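Local coordinates for L-arabinose ABC transporter, periplasmic L-arabinose-binding protein (Burkholderia thailandensis, PDB 4KZK) that binds sugars such as beta-D-galactose in the periplasm and probably delivers L-arabinose to an ABC transporter for uptake, at residues K44-P49 with A73-E78; G116-S121 with Y303-Q308; D123-D128 with V137-I142; I142-I147 with L179-E184; V263-S268 with I287-R292. All coordinates share one frame; numbering follows the deposited sequence. Where two conformers were deposited one is given.

Contact 1 (K44-P49 with A73-E78); sequences KQPDDP and AAPSGE. With GAL (beta-D-galactopyranose), chain B.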
# COMPACT_ATOMS: atom_id res chain seq x y z
N LYS A 44 9.37 -5.63 0.77
CA LYS A 44 8.72 -6.93 0.71
C LYS A 44 8.37 -7.40 -0.70
O LYS A 44 8.31 -8.60 -0.96
CB LYS A 44 7.45 -6.95 1.58
CG LYS A 44 6.41 -5.92 1.20
CD LYS A 44 5.15 -6.00 2.05
CE LYS A 44 4.12 -5.00 1.53
NZ LYS A 44 2.81 -4.97 2.29
N GLN A 45 8.12 -6.46 -1.62
CA GLN A 45 7.48 -6.78 -2.92
C GLN A 45 8.03 -5.90 -4.03
O GLN A 45 7.42 -4.89 -4.39
CB GLN A 45 5.96 -6.63 -2.85
CG GLN A 45 5.27 -7.81 -2.18
CD GLN A 45 3.77 -7.61 -2.08
OE1 GLN A 45 3.12 -7.25 -3.07
NE2 GLN A 45 3.21 -7.80 -0.90
N PRO A 46 9.16 -6.30 -4.62
CA PRO A 46 9.77 -5.45 -5.66
C PRO A 46 8.94 -5.36 -6.94
O PRO A 46 9.23 -4.49 -7.76
CB PRO A 46 11.09 -6.15 -5.95
CG PRO A 46 10.81 -7.58 -5.63
CD PRO A 46 9.93 -7.54 -4.42
N ASP A 47 7.98 -6.26 -7.12
CA ASP A 47 7.10 -6.24 -8.29
C ASP A 47 5.87 -5.34 -8.07
O ASP A 47 4.96 -5.33 -8.90
CB ASP A 47 6.70 -7.66 -8.69
CG ASP A 47 5.95 -8.41 -7.62
OD1 ASP A 47 6.06 -8.04 -6.42
OD2 ASP A 47 5.27 -9.41 -7.94
N ASP A 48 5.85 -4.61 -6.96
CA ASP A 48 4.87 -3.55 -6.70
C ASP A 48 5.61 -2.23 -6.97
O ASP A 48 6.61 -1.94 -6.32
CB ASP A 48 4.40 -3.63 -5.24
CG ASP A 48 3.58 -2.44 -4.78
OD1 ASP A 48 3.41 -1.47 -5.56
OD2 ASP A 48 3.15 -2.47 -3.60
N PRO A 49 5.11 -1.44 -7.94
CA PRO A 49 5.85 -0.25 -8.36
C PRO A 49 5.96 0.79 -7.26
O PRO A 49 6.82 1.65 -7.34
CB PRO A 49 5.06 0.27 -9.55
CG PRO A 49 3.68 -0.26 -9.35
CD PRO A 49 3.87 -1.62 -8.72
N ALA A 73 15.45 -6.82 -2.16
CA ALA A 73 14.11 -7.40 -2.10
C ALA A 73 14.12 -8.56 -1.12
O ALA A 73 15.03 -9.41 -1.15
CB ALA A 73 13.69 -7.90 -3.48
N ALA A 74 13.13 -8.58 -0.24
CA ALA A 74 13.03 -9.66 0.75
C ALA A 74 11.56 -10.01 0.96
O ALA A 74 10.90 -9.50 1.88
CB ALA A 74 13.68 -9.24 2.04
N PRO A 75 11.02 -10.91 0.10
CA PRO A 75 9.59 -11.24 0.21
C PRO A 75 9.21 -12.30 1.25
O PRO A 75 8.06 -12.68 1.35
CB PRO A 75 9.22 -11.70 -1.20
CG PRO A 75 10.33 -11.24 -2.08
CD PRO A 75 11.55 -11.31 -1.20
N SER A 76 10.20 -12.75 2.02
CA SER A 76 9.99 -13.76 3.05
C SER A 76 10.96 -13.52 4.18
O SER A 76 11.97 -12.86 3.99
CB SER A 76 10.22 -15.15 2.49
OG SER A 76 11.58 -15.34 2.14
N GLY A 77 10.65 -14.10 5.34
CA GLY A 77 11.52 -14.01 6.50
C GLY A 77 12.93 -14.52 6.22
O GLY A 77 13.90 -13.90 6.64
N GLU A 78 13.02 -15.65 5.53
CA GLU A 78 14.33 -16.20 5.13
C GLU A 78 15.17 -15.13 4.40
O GLU A 78 16.35 -14.94 4.69
CB GLU A 78 14.16 -17.41 4.20
C1 GAL B . 2.07 -1.34 1.80
C2 GAL B . 1.53 -1.85 0.46
C3 GAL B . 2.03 -0.91 -0.64
C4 GAL B . 1.67 0.53 -0.31
C5 GAL B . 2.25 0.88 1.05
C6 GAL B . 1.86 2.30 1.48
O1 GAL B . 1.49 -2.15 2.81
O2 GAL B . 2.01 -3.16 0.26
O3 GAL B . 1.51 -1.29 -1.92
O4 GAL B . 0.28 0.72 -0.35
O5 GAL B . 1.68 0.01 2.02
O6 GAL B . 2.41 2.60 2.75
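Lys44 meets Ala74 and Pro75 through its backbone: its CA-H points almost straight at Ala74 O (CA to O 3.6 Å), while Lys44 O lies 3.2 Å from Pro75 CA, a more bent approach. That buried carbonyl oxygen has no hydrogen-bond donor. From CB the lysine side chain leaves the other segment; CG sits between the backbone N and the carbonyl carbon (chi1 59°), and the chain then runs extended toward the bound galactose. CE comes 3.1 Å from sugar O2, and NZ at the tip donates to O2 (2.8 Å) and to O1 (3.2 Å), besides forming a salt bridge with Asp124. Further along, Pro46 rests its ring on Ala73, CG 3.6 Å from Ala73 CB. The type I turn from Gln45 to Asp48 brings Asp48 back to the sugar, where OD2 accepts from O3 (2.6 Å) and OD1 caps helix 49-65 at Trp50 N. Such a loop, following the C-terminal end of a parallel strand, is typical of the sugar cleft in type I periplasmic binding proteins.

Contact 2 (G116-S121 with Y303-Q308); sequences GMKLMS and YDWITQ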
# COMPACT_ATOMS: atom_id res chain seq x y z
N GLY A 116 25.21 -3.44 14.38
CA GLY A 116 25.45 -2.00 14.42
C GLY A 116 24.74 -1.22 13.34
O GLY A 116 25.30 -0.28 12.76
N MET A 117 23.49 -1.60 13.05
CA MET A 117 22.68 -0.92 12.06
C MET A 117 21.48 -0.30 12.76
O MET A 117 20.72 -1.01 13.40
CB MET A 117 22.20 -1.91 10.99
CG MET A 117 23.29 -2.44 10.08
SD MET A 117 22.66 -3.36 8.66
CE MET A 117 22.33 -4.95 9.41
N LYS A 118 21.30 1.01 12.63
CA LYS A 118 20.06 1.64 13.09
C LYS A 118 18.93 1.13 12.22
O LYS A 118 19.15 0.85 11.05
CB LYS A 118 20.16 3.16 13.01
CG LYS A 118 21.09 3.68 14.10
CD LYS A 118 21.38 5.16 14.01
CE LYS A 118 22.05 5.64 15.29
NZ LYS A 118 23.40 5.07 15.47
N LEU A 119 17.75 0.99 12.83
CA LEU A 119 16.60 0.34 12.20
C LEU A 119 15.38 1.27 12.16
O LEU A 119 14.95 1.79 13.19
CB LEU A 119 16.23 -0.94 12.98
CG LEU A 119 14.95 -1.66 12.56
CD1 LEU A 119 15.03 -2.17 11.13
CD2 LEU A 119 14.61 -2.77 13.53
N MET A 120 14.82 1.42 10.95
CA MET A 120 13.60 2.19 10.69
C MET A 120 12.67 1.35 9.82
O MET A 120 13.14 0.58 9.00
CB MET A 120 13.97 3.46 9.94
CG MET A 120 12.80 4.35 9.57
SD MET A 120 13.42 5.86 8.81
CE MET A 120 14.22 6.63 10.21
N SER A 121 11.37 1.49 10.03
CA SER A 121 10.37 0.80 9.20
C SER A 121 9.62 1.78 8.32
O SER A 121 9.48 2.98 8.64
CB SER A 121 9.38 0.01 10.07
OG SER A 121 8.74 0.86 10.97
N TYR A 303 19.87 8.93 7.58
CA TYR A 303 21.18 9.56 7.40
C TYR A 303 21.54 10.45 8.59
O TYR A 303 22.63 10.34 9.18
CB TYR A 303 21.20 10.37 6.10
CG TYR A 303 22.54 11.03 5.87
CD1 TYR A 303 23.60 10.32 5.31
CD2 TYR A 303 22.75 12.35 6.22
CE1 TYR A 303 24.84 10.92 5.10
CE2 TYR A 303 23.99 12.95 6.02
CZ TYR A 303 25.02 12.23 5.45
OH TYR A 303 26.25 12.83 5.26
N ASP A 304 20.62 11.34 8.94
CA ASP A 304 20.84 12.29 10.04
C ASP A 304 20.94 11.56 11.39
O ASP A 304 21.65 12.01 12.29
CB ASP A 304 19.72 13.32 10.09
CG ASP A 304 19.81 14.34 8.96
OD1 ASP A 304 20.84 14.40 8.25
OD2 ASP A 304 18.83 15.09 8.78
N TRP A 305 20.21 10.46 11.53
CA TRP A 305 20.28 9.64 12.74
C TRP A 305 21.67 9.02 12.90
O TRP A 305 22.27 9.04 13.99
CB TRP A 305 19.21 8.54 12.68
CG TRP A 305 18.94 7.77 13.94
CD1 TRP A 305 19.37 8.05 15.21
CD2 TRP A 305 18.11 6.61 14.04
NE1 TRP A 305 18.89 7.10 16.08
CE2 TRP A 305 18.11 6.21 15.39
CE3 TRP A 305 17.40 5.85 13.12
CZ2 TRP A 305 17.40 5.09 15.83
CZ3 TRP A 305 16.71 4.74 13.56
CH2 TRP A 305 16.71 4.37 14.90
N ILE A 306 22.19 8.48 11.79
CA ILE A 306 23.54 7.90 11.76
C ILE A 306 24.62 8.94 12.01
O ILE A 306 25.52 8.73 12.85
CB ILE A 306 23.82 7.21 10.41
CG1 ILE A 306 22.94 5.96 10.26
CG2 ILE A 306 25.29 6.81 10.29
CD1 ILE A 306 22.78 5.47 8.84
N THR A 307 24.57 10.05 11.27
CA THR A 307 25.69 10.99 11.22
C THR A 307 25.69 12.08 12.31
O THR A 307 26.75 12.58 12.68
CB THR A 307 25.77 11.67 9.84
OG1 THR A 307 24.55 12.38 9.57
CG2 THR A 307 26.02 10.64 8.75
N GLN A 308 24.51 12.46 12.80
CA GLN A 308 24.41 13.50 13.82
C GLN A 308 23.67 13.04 15.09
O GLN A 308 23.47 13.82 16.03
CB GLN A 308 23.74 14.75 13.23
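Lys118 carries CG anti to its carbonyl carbon (chi1 -72°) and Trp305 carries CG anti to its backbone N (chi1 -168°), each torsion placing the CG from which the rest of the group follows; the lysine chain then passes over one face of the indole. The two side chains cross obliquely. Lys118 CB lies 3.8 Å from Trp305 CZ3 on the six-membered ring; farther out, CD stands over the five-membered ring, 3.5 Å from its centroid and close to the ring normal, a CH-pi contact. CE follows at 3.6 Å from Trp305 NE1. The chain then bends at its last torsion, and NZ ends 5.2 Å from the centroid of the five-membered ring, where any cation-pi attraction is weak at most. Leu119 O meets the edge of the six-membered ring, 3.5 Å from Trp305 CZ3. Met120 CE approaches obliquely, 4.4 Å from Trp305 CE3, and its side chain also packs on Thr298 and Met302 of helix 291-308. Ile306 CG1 adds a contact with Lys118 CD at 4.1 Å. The axes of segments 118-121 and 303-308 run nearly antiparallel (164°), 9.7 Å apart: a helix layered on a largely parallel beta sheet, as in the Rossmann-like lobes of type I periplasmic binding proteins.

Contact 3 (D123-D128 with V137-I142); sequences DDQLVD and VPHMGI. With GAL (beta-D-galactopyranose), chain B.
Asp123, whose N donates to Met140 O across the contact (2.7 Å), offers the sugar a carboxylate oxygen, OD1, that three groups grip: galactose O6 donates to it (2.6 Å), and His294 ND1 and Trp50 NE1 are bonded to it as well. One water ties the same stretch of backbone to strand 139-142: it donates to Asp123 O (2.8 Å), accepts from Ile142 N (2.9 Å) and is hydrogen-bonded to galactose O6 (2.8 Å). Beyond these bonds the main packing element is the His139 ring, which CG, anti to the backbone N (chi1 -179°), carries toward segment 123-128. Gln125 CB stands over the centre of one ring face, 3.7 Å from the centroid, and the Gln125 amide is stacked nearly parallel to the ring, the planes 17° apart. His139 CE1 also comes 3.4 Å from Gln125 N, while its ND1 is hydrogen-bonded to Ser121 OG. A second water bridges Gln125 NE2 and Val137 O. Asp124 turns its carboxylate to the anomeric hydroxyl, OD1 accepting from galactose O1 (2.6 Å). Two neighbouring acidic residues thus act as acceptors for separate hydroxyls. Lys44, already paired with Asp124, would favour its charged form, whereas Glu54 close to Asp123 OD2 may raise the proton affinity of that pair.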
# COMPACT_ATOMS: atom_id res chain seq x y z
N ASP A 123 6.00 1.83 5.71
CA ASP A 123 4.73 1.26 5.25
C ASP A 123 4.07 0.36 6.26
O ASP A 123 3.00 0.68 6.73
CB ASP A 123 4.88 0.58 3.89
CG ASP A 123 5.55 1.48 2.90
OD1 ASP A 123 5.00 2.58 2.64
OD2 ASP A 123 6.64 1.14 2.41
N ASP A 124 4.73 -0.73 6.61
CA ASP A 124 4.17 -1.78 7.44
C ASP A 124 4.93 -1.80 8.75
O ASP A 124 6.10 -2.17 8.80
CB ASP A 124 4.26 -3.12 6.75
CG ASP A 124 3.52 -3.19 5.41
OD1 ASP A 124 2.91 -2.18 5.01
OD2 ASP A 124 3.56 -4.28 4.78
N GLN A 125 4.25 -1.42 9.83
CA GLN A 125 4.90 -1.23 11.12
C GLN A 125 5.22 -2.55 11.80
O GLN A 125 4.36 -3.43 11.90
CB GLN A 125 4.03 -0.34 12.04
CG GLN A 125 4.76 0.14 13.28
CD GLN A 125 3.92 1.11 14.11
OE1 GLN A 125 2.67 1.13 14.02
NE2 GLN A 125 4.59 1.93 14.91
N LEU A 126 6.45 -2.68 12.29
CA LEU A 126 6.88 -3.92 12.95
C LEU A 126 6.18 -4.05 14.31
O LEU A 126 5.93 -3.05 14.99
CB LEU A 126 8.41 -3.92 13.11
CG LEU A 126 9.24 -3.89 11.82
CD1 LEU A 126 10.72 -3.76 12.16
CD2 LEU A 126 8.99 -5.10 10.96
N VAL A 127 5.87 -5.29 14.70
CA VAL A 127 5.14 -5.55 15.95
C VAL A 127 5.73 -6.73 16.70
O VAL A 127 6.46 -7.55 16.13
CB VAL A 127 3.63 -5.87 15.71
CG1 VAL A 127 2.95 -4.72 14.98
CG2 VAL A 127 3.46 -7.20 14.97
N ASP A 128 5.40 -6.80 17.98
CA ASP A 128 5.83 -7.90 18.84
C ASP A 128 4.82 -9.05 18.82
O ASP A 128 3.86 -9.04 18.04
CB ASP A 128 6.14 -7.37 20.26
CG ASP A 128 4.92 -6.86 21.00
OD1 ASP A 128 3.77 -7.30 20.74
OD2 ASP A 128 5.12 -6.00 21.88
N VAL A 137 11.30 1.69 17.20
CA VAL A 137 11.55 1.71 15.76
C VAL A 137 10.78 2.85 15.13
O VAL A 137 9.54 2.84 15.13
CB VAL A 137 11.18 0.38 15.08
CG1 VAL A 137 11.42 0.47 13.58
CG2 VAL A 137 11.99 -0.77 15.68
N PRO A 138 11.49 3.86 14.63
CA PRO A 138 10.77 4.95 13.97
C PRO A 138 10.11 4.41 12.71
O PRO A 138 10.69 3.58 12.02
CB PRO A 138 11.88 5.94 13.61
CG PRO A 138 13.11 5.08 13.54
CD PRO A 138 12.94 4.07 14.61
N HIS A 139 8.90 4.90 12.46
CA HIS A 139 8.05 4.38 11.40
C HIS A 139 7.46 5.49 10.54
O HIS A 139 7.09 6.54 11.06
CB HIS A 139 6.92 3.56 12.00
CG HIS A 139 6.02 2.97 10.97
ND1 HIS A 139 6.41 1.95 10.13
CD2 HIS A 139 4.74 3.28 10.63
CE1 HIS A 139 5.43 1.68 9.30
NE2 HIS A 139 4.40 2.45 9.59
N MET A 140 7.36 5.25 9.25
CA MET A 140 6.57 6.11 8.38
C MET A 140 5.61 5.25 7.59
O MET A 140 6.03 4.27 6.97
CB MET A 140 7.43 6.91 7.42
CG MET A 140 6.61 7.87 6.58
SD MET A 140 7.51 8.84 5.35
CE MET A 140 8.58 9.83 6.40
N GLY A 141 4.32 5.59 7.66
CA GLY A 141 3.31 4.91 6.86
C GLY A 141 2.24 5.88 6.47
O GLY A 141 2.40 7.09 6.66
N ILE A 142 1.14 5.36 5.95
CA ILE A 142 0.04 6.20 5.53
C ILE A 142 -0.99 6.30 6.65
O ILE A 142 -1.09 5.41 7.50
CB ILE A 142 -0.61 5.73 4.21
CG1 ILE A 142 -1.44 4.44 4.37
CG2 ILE A 142 0.45 5.57 3.15
CD1 ILE A 142 -2.18 4.06 3.12
C1 GAL B . 2.07 -1.34 1.80
C2 GAL B . 1.53 -1.85 0.46
C3 GAL B . 2.03 -0.91 -0.64
C4 GAL B . 1.67 0.53 -0.31
C5 GAL B . 2.25 0.88 1.05
C6 GAL B . 1.86 2.30 1.48
O1 GAL B . 1.49 -2.15 2.81
O2 GAL B . 2.01 -3.16 0.26
O3 GAL B . 1.51 -1.29 -1.92
O4 GAL B . 0.28 0.72 -0.35
O5 GAL B . 1.68 0.01 2.02
O6 GAL B . 2.41 2.60 2.75
O HOH W 1 1.38 2.54 5.36
O HOH W 2 7.35 1.08 15.30

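Contact 4 (I142-I147 with L179-E184); sequences ISAYRI and LPTARE
Ala144 turns its CB toward helix 180-195 and is met by two polar side chains from successive turns. Thr181 brings OG1 to 3.6 Å from Ala144 CB, the hydroxyl being anti to the backbone N (chi1 -174°). Glu184 lies against the same methyl with both ends of its chain: its CB is 3.7 Å from Ala144 CB, and after an extended run beyond CG its OE1 comes 3.5 Å from Ala144 CB. Tyr145, next along the helix, adjoins Glu184 O through its CA and the CD1 corner of its ring, the ring oblique to that oxygen, while Tyr145 OH reaches on to Asp191 and Arg149. The two segments share no direct hydrogen bond, and waters supply the polar links. One donates to Ile142 O (2.7 Å) and is hydrogen-bonded to Thr181 OG1 (2.7 Å), which also accepts from Arg185, itself hydrogen-bonded to the sugar. Another donates to Glu184 OE1 (2.8 Å) and, weakly, to Ile142 O. The third accepts from Tyr145 N (2.9 Å) and also donates to OE1. Thus OE1 of Glu184 accepts from two waters, one of which relays it to an N-H in the first turn of helix 144-161. A negative charge there would suit the helix start, and the two helices are joined by a hydrated polar seam around one methyl group.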
# COMPACT_ATOMS: atom_id res chain seq x y z
N ILE A 142 1.14 5.36 5.95
CA ILE A 142 0.04 6.20 5.53
C ILE A 142 -0.99 6.30 6.65
O ILE A 142 -1.09 5.41 7.50
CB ILE A 142 -0.61 5.73 4.21
CG1 ILE A 142 -1.44 4.44 4.37
CG2 ILE A 142 0.45 5.57 3.15
CD1 ILE A 142 -2.18 4.06 3.12
N SER A 143 -1.78 7.38 6.64
CA SER A 143 -2.92 7.52 7.56
C SER A 143 -4.06 6.64 7.05
O SER A 143 -4.96 7.09 6.36
CB SER A 143 -3.35 8.99 7.70
OG SER A 143 -4.20 9.12 8.84
N ALA A 144 -3.98 5.35 7.39
CA ALA A 144 -4.70 4.31 6.68
C ALA A 144 -6.22 4.42 6.72
O ALA A 144 -6.89 4.27 5.70
CB ALA A 144 -4.25 2.94 7.16
N TYR A 145 -6.76 4.69 7.90
CA TYR A 145 -8.20 4.81 8.03
C TYR A 145 -8.72 5.98 7.21
O TYR A 145 -9.70 5.82 6.46
CB TYR A 145 -8.62 4.93 9.50
CG TYR A 145 -10.13 4.96 9.64
CD1 TYR A 145 -10.89 3.79 9.59
CD2 TYR A 145 -10.81 6.17 9.78
CE1 TYR A 145 -12.28 3.83 9.66
CE2 TYR A 145 -12.19 6.22 9.84
CZ TYR A 145 -12.92 5.03 9.79
OH TYR A 145 -14.32 5.10 9.87
N ARG A 146 -8.07 7.14 7.32
CA ARG A 146 -8.49 8.31 6.55
C ARG A 146 -8.36 8.10 5.05
O ARG A 146 -9.21 8.52 4.30
CB ARG A 146 -7.69 9.56 6.96
CG ARG A 146 -8.02 10.04 8.35
CD ARG A 146 -7.58 11.48 8.61
NE ARG A 146 -6.59 11.96 7.65
CZ ARG A 146 -5.28 12.08 7.85
NH1 ARG A 146 -4.70 11.79 9.01
NH2 ARG A 146 -4.53 12.50 6.85
N ILE A 147 -7.32 7.39 4.63
CA ILE A 147 -7.12 7.05 3.22
C ILE A 147 -8.28 6.17 2.74
O ILE A 147 -8.86 6.36 1.67
CB ILE A 147 -5.79 6.30 3.02
CG1 ILE A 147 -4.60 7.20 3.37
CG2 ILE A 147 -5.65 5.77 1.59
CD1 ILE A 147 -4.45 8.44 2.51
N LEU A 179 -2.93 -7.81 8.54
CA LEU A 179 -2.02 -6.66 8.57
C LEU A 179 -2.78 -5.39 8.93
O LEU A 179 -3.64 -4.97 8.16
CB LEU A 179 -1.35 -6.51 7.21
CG LEU A 179 -0.37 -5.34 7.05
CD1 LEU A 179 0.88 -5.55 7.91
CD2 LEU A 179 -0.00 -5.13 5.59
N PRO A 180 -2.46 -4.77 10.09
CA PRO A 180 -3.26 -3.62 10.52
C PRO A 180 -3.47 -2.53 9.46
O PRO A 180 -4.60 -2.07 9.31
CB PRO A 180 -2.49 -3.09 11.73
CG PRO A 180 -1.86 -4.31 12.29
CD PRO A 180 -1.50 -5.18 11.13
N THR A 181 -2.44 -2.13 8.74
CA THR A 181 -2.63 -1.04 7.78
C THR A 181 -3.61 -1.46 6.70
O THR A 181 -4.41 -0.68 6.23
CB THR A 181 -1.29 -0.50 7.20
OG1 THR A 181 -1.55 0.66 6.39
CG2 THR A 181 -0.57 -1.55 6.36
N ALA A 182 -3.57 -2.72 6.29
CA ALA A 182 -4.53 -3.19 5.30
C ALA A 182 -5.96 -3.22 5.84
O ALA A 182 -6.90 -2.82 5.16
CB ALA A 182 -4.14 -4.58 4.77
N ARG A 183 -6.13 -3.71 7.07
CA ARG A 183 -7.42 -3.73 7.72
C ARG A 183 -7.98 -2.31 7.84
O ARG A 183 -9.16 -2.08 7.58
CB ARG A 183 -7.33 -4.37 9.10
CG ARG A 183 -8.69 -4.60 9.77
CD ARG A 183 -8.59 -4.96 11.25
NE ARG A 183 -8.16 -3.82 12.06
CZ ARG A 183 -8.94 -2.77 12.38
NH1 ARG A 183 -10.23 -2.71 12.01
NH2 ARG A 183 -8.43 -1.77 13.09
N GLU A 184 -7.15 -1.36 8.22
CA GLU A 184 -7.63 0.01 8.43
C GLU A 184 -8.08 0.66 7.11
O GLU A 184 -9.10 1.39 7.07
CB GLU A 184 -6.56 0.86 9.11
CG GLU A 184 -6.29 0.45 10.55
CD GLU A 184 -4.96 0.95 11.10
OE1 GLU A 184 -4.35 1.86 10.51
OE2 GLU A 184 -4.53 0.43 12.16
O HOH W 3 -0.83 2.75 8.01
O HOH W 4 -2.33 3.72 10.24
O HOH W 5 -5.41 4.57 10.46

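Contact 5 (V263-S268 with I287-R292); sequences VGINGS and ILLNPR. With GAL (beta-D-galactopyranose), chain B.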
# COMPACT_ATOMS: atom_id res chain seq x y z
N VAL A 263 -11.63 1.52 -6.73
CA VAL A 263 -10.66 2.57 -6.43
C VAL A 263 -9.56 1.97 -5.56
O VAL A 263 -9.85 1.33 -4.54
CB VAL A 263 -11.33 3.78 -5.72
CG1 VAL A 263 -10.30 4.79 -5.20
CG2 VAL A 263 -12.32 4.45 -6.65
N GLY A 264 -8.33 2.16 -5.99
CA GLY A 264 -7.17 1.66 -5.28
C GLY A 264 -6.49 2.66 -4.38
O GLY A 264 -7.03 3.74 -4.13
N ILE A 265 -5.33 2.25 -3.89
CA ILE A 265 -4.42 3.09 -3.10
C ILE A 265 -3.00 2.89 -3.65
O ILE A 265 -2.59 1.74 -3.87
CB ILE A 265 -4.45 2.73 -1.61
CG1 ILE A 265 -5.84 2.98 -1.04
CG2 ILE A 265 -3.38 3.49 -0.85
CD1 ILE A 265 -6.05 2.34 0.32
N ASN A 266 -2.34 4.02 -3.90
CA ASN A 266 -0.91 4.22 -4.23
C ASN A 266 -0.76 5.25 -5.33
O ASN A 266 -0.02 6.19 -5.19
CB ASN A 266 -0.17 2.96 -4.66
CG ASN A 266 0.11 2.02 -3.52
OD1 ASN A 266 -0.02 2.39 -2.36
ND2 ASN A 266 0.54 0.81 -3.86
N GLY A 267 -1.51 5.07 -6.41
CA GLY A 267 -1.43 5.97 -7.55
C GLY A 267 -0.15 5.84 -8.36
O GLY A 267 0.25 6.76 -9.09
N SER A 268 0.52 4.69 -8.22
CA SER A 268 1.74 4.37 -8.96
C SER A 268 1.40 3.60 -10.24
O SER A 268 0.28 3.71 -10.77
CB SER A 268 2.70 3.59 -8.06
OG SER A 268 3.96 3.38 -8.66
N ILE A 287 -6.07 6.45 -4.68
CA ILE A 287 -5.58 7.51 -3.79
C ILE A 287 -4.06 7.59 -3.96
O ILE A 287 -3.32 6.65 -3.58
CB ILE A 287 -5.95 7.28 -2.31
CG1 ILE A 287 -7.45 7.03 -2.13
CG2 ILE A 287 -5.46 8.45 -1.46
CD1 ILE A 287 -8.33 8.14 -2.68
N LEU A 288 -3.63 8.70 -4.54
CA LEU A 288 -2.25 8.96 -4.83
C LEU A 288 -1.51 9.23 -3.53
O LEU A 288 -1.86 10.16 -2.80
CB LEU A 288 -2.12 10.18 -5.75
CG LEU A 288 -0.70 10.63 -6.09
CD1 LEU A 288 0.04 9.60 -6.92
CD2 LEU A 288 -0.70 11.98 -6.81
N LEU A 289 -0.52 8.40 -3.25
CA LEU A 289 0.42 8.59 -2.15
C LEU A 289 1.71 9.27 -2.62
O LEU A 289 1.97 9.43 -3.82
CB LEU A 289 0.75 7.23 -1.52
CG LEU A 289 -0.45 6.42 -1.02
CD1 LEU A 289 0.07 5.12 -0.44
CD2 LEU A 289 -1.33 7.14 -0.00
N ASN A 290 2.55 9.61 -1.65
CA ASN A 290 3.77 10.37 -1.92
C ASN A 290 5.05 9.57 -1.62
O ASN A 290 5.55 9.59 -0.49
CB ASN A 290 3.77 11.69 -1.15
CG ASN A 290 4.88 12.61 -1.62
OD1 ASN A 290 5.80 12.17 -2.32
ND2 ASN A 290 4.81 13.88 -1.24
N PRO A 291 5.62 8.89 -2.64
CA PRO A 291 6.78 8.05 -2.35
C PRO A 291 8.06 8.85 -2.11
O PRO A 291 9.08 8.29 -1.69
CB PRO A 291 6.93 7.21 -3.62
CG PRO A 291 6.41 8.10 -4.71
CD PRO A 291 5.23 8.79 -4.07
N ARG A 292 8.03 10.16 -2.38
CA ARG A 292 9.15 11.00 -1.95
C ARG A 292 9.25 11.02 -0.43
O ARG A 292 10.36 10.97 0.13
CB ARG A 292 9.00 12.42 -2.47
CG ARG A 292 10.25 13.25 -2.24
CD ARG A 292 10.07 14.65 -2.77
NE ARG A 292 9.83 14.68 -4.21
CZ ARG A 292 10.76 14.76 -5.15
NH1 ARG A 292 12.06 14.77 -4.84
NH2 ARG A 292 10.39 14.80 -6.44
C1 GAL B . 2.07 -1.34 1.80
C2 GAL B . 1.53 -1.85 0.46
C3 GAL B . 2.03 -0.91 -0.64
C4 GAL B . 1.67 0.53 -0.31
C5 GAL B . 2.25 0.88 1.05
C6 GAL B . 1.86 2.30 1.48
O1 GAL B . 1.49 -2.15 2.81
O2 GAL B . 2.01 -3.16 0.26
O3 GAL B . 1.51 -1.29 -1.92
O4 GAL B . 0.28 0.72 -0.35
O5 GAL B . 1.68 0.01 2.02
O6 GAL B . 2.41 2.60 2.75
O HOH W 6 2.49 7.36 -5.64
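Asn266 pairs with both sugar and neighbouring strand. Its side chain, CG anti to the carbonyl carbon (chi1 -73°), accepts at OD1 from galactose O4 (2.6 Å) and donates from ND2 to O3 (3.0 Å) almost straight, at 170°. Its backbone holds the parallel strand pair together: Asn266 N donates to Ile287 O (2.8 Å), and Asn266 O accepts from Leu289 N (3.0 Å). Ile287 N completes the set with Gly264 O at 2.9 Å. A water donating to both Asn266 O and Leu289 O adds a further tie. Outside this framework Leu289 CD1 lies 3.3 Å from Asn266 OD1 and 3.8 Å from Ile265 CG2, while Leu288 CD1 packs on Gly267 O, where the chain turns with positive phi. One amide therefore reads two adjacent hydroxyls in opposite senses, accepting a hydrogen bond from the axial O4 hydroxyl and donating one to O3, with its backbone anchored in a beta-alpha-beta unit and a leucine methyl packed beside its acceptor oxygen.

Overall arrangement
Contacts 1, 3 and 5 surround one galactose, with centres 16 to 18 Å apart; contacts 1 and 3 join directly through the salt bridge of Lys44 NZ with Asp124 OD2 (2.7 Å). Pro49 of contact 1 packs on Ser268 of contact 5 across the cleft. Contact 4 starts at Ile142, shared with contact 3, where the chain crosses between the lobes; Ile142 CG2 touches Leu289 CD1 of contact 5 at 3.6 Å. Contact 2 lies far out, its Met120 side chain about 13 Å from the sugar at nearest atoms, yet its strand 118-122 is the sheet neighbour of strand 139-142 in contact 3, joined by a probable hydrogen bond from Ser121 N to Pro138 O (3.0 Å). Arg185 and Asn239 complete the hydrogen bonding of the sugar.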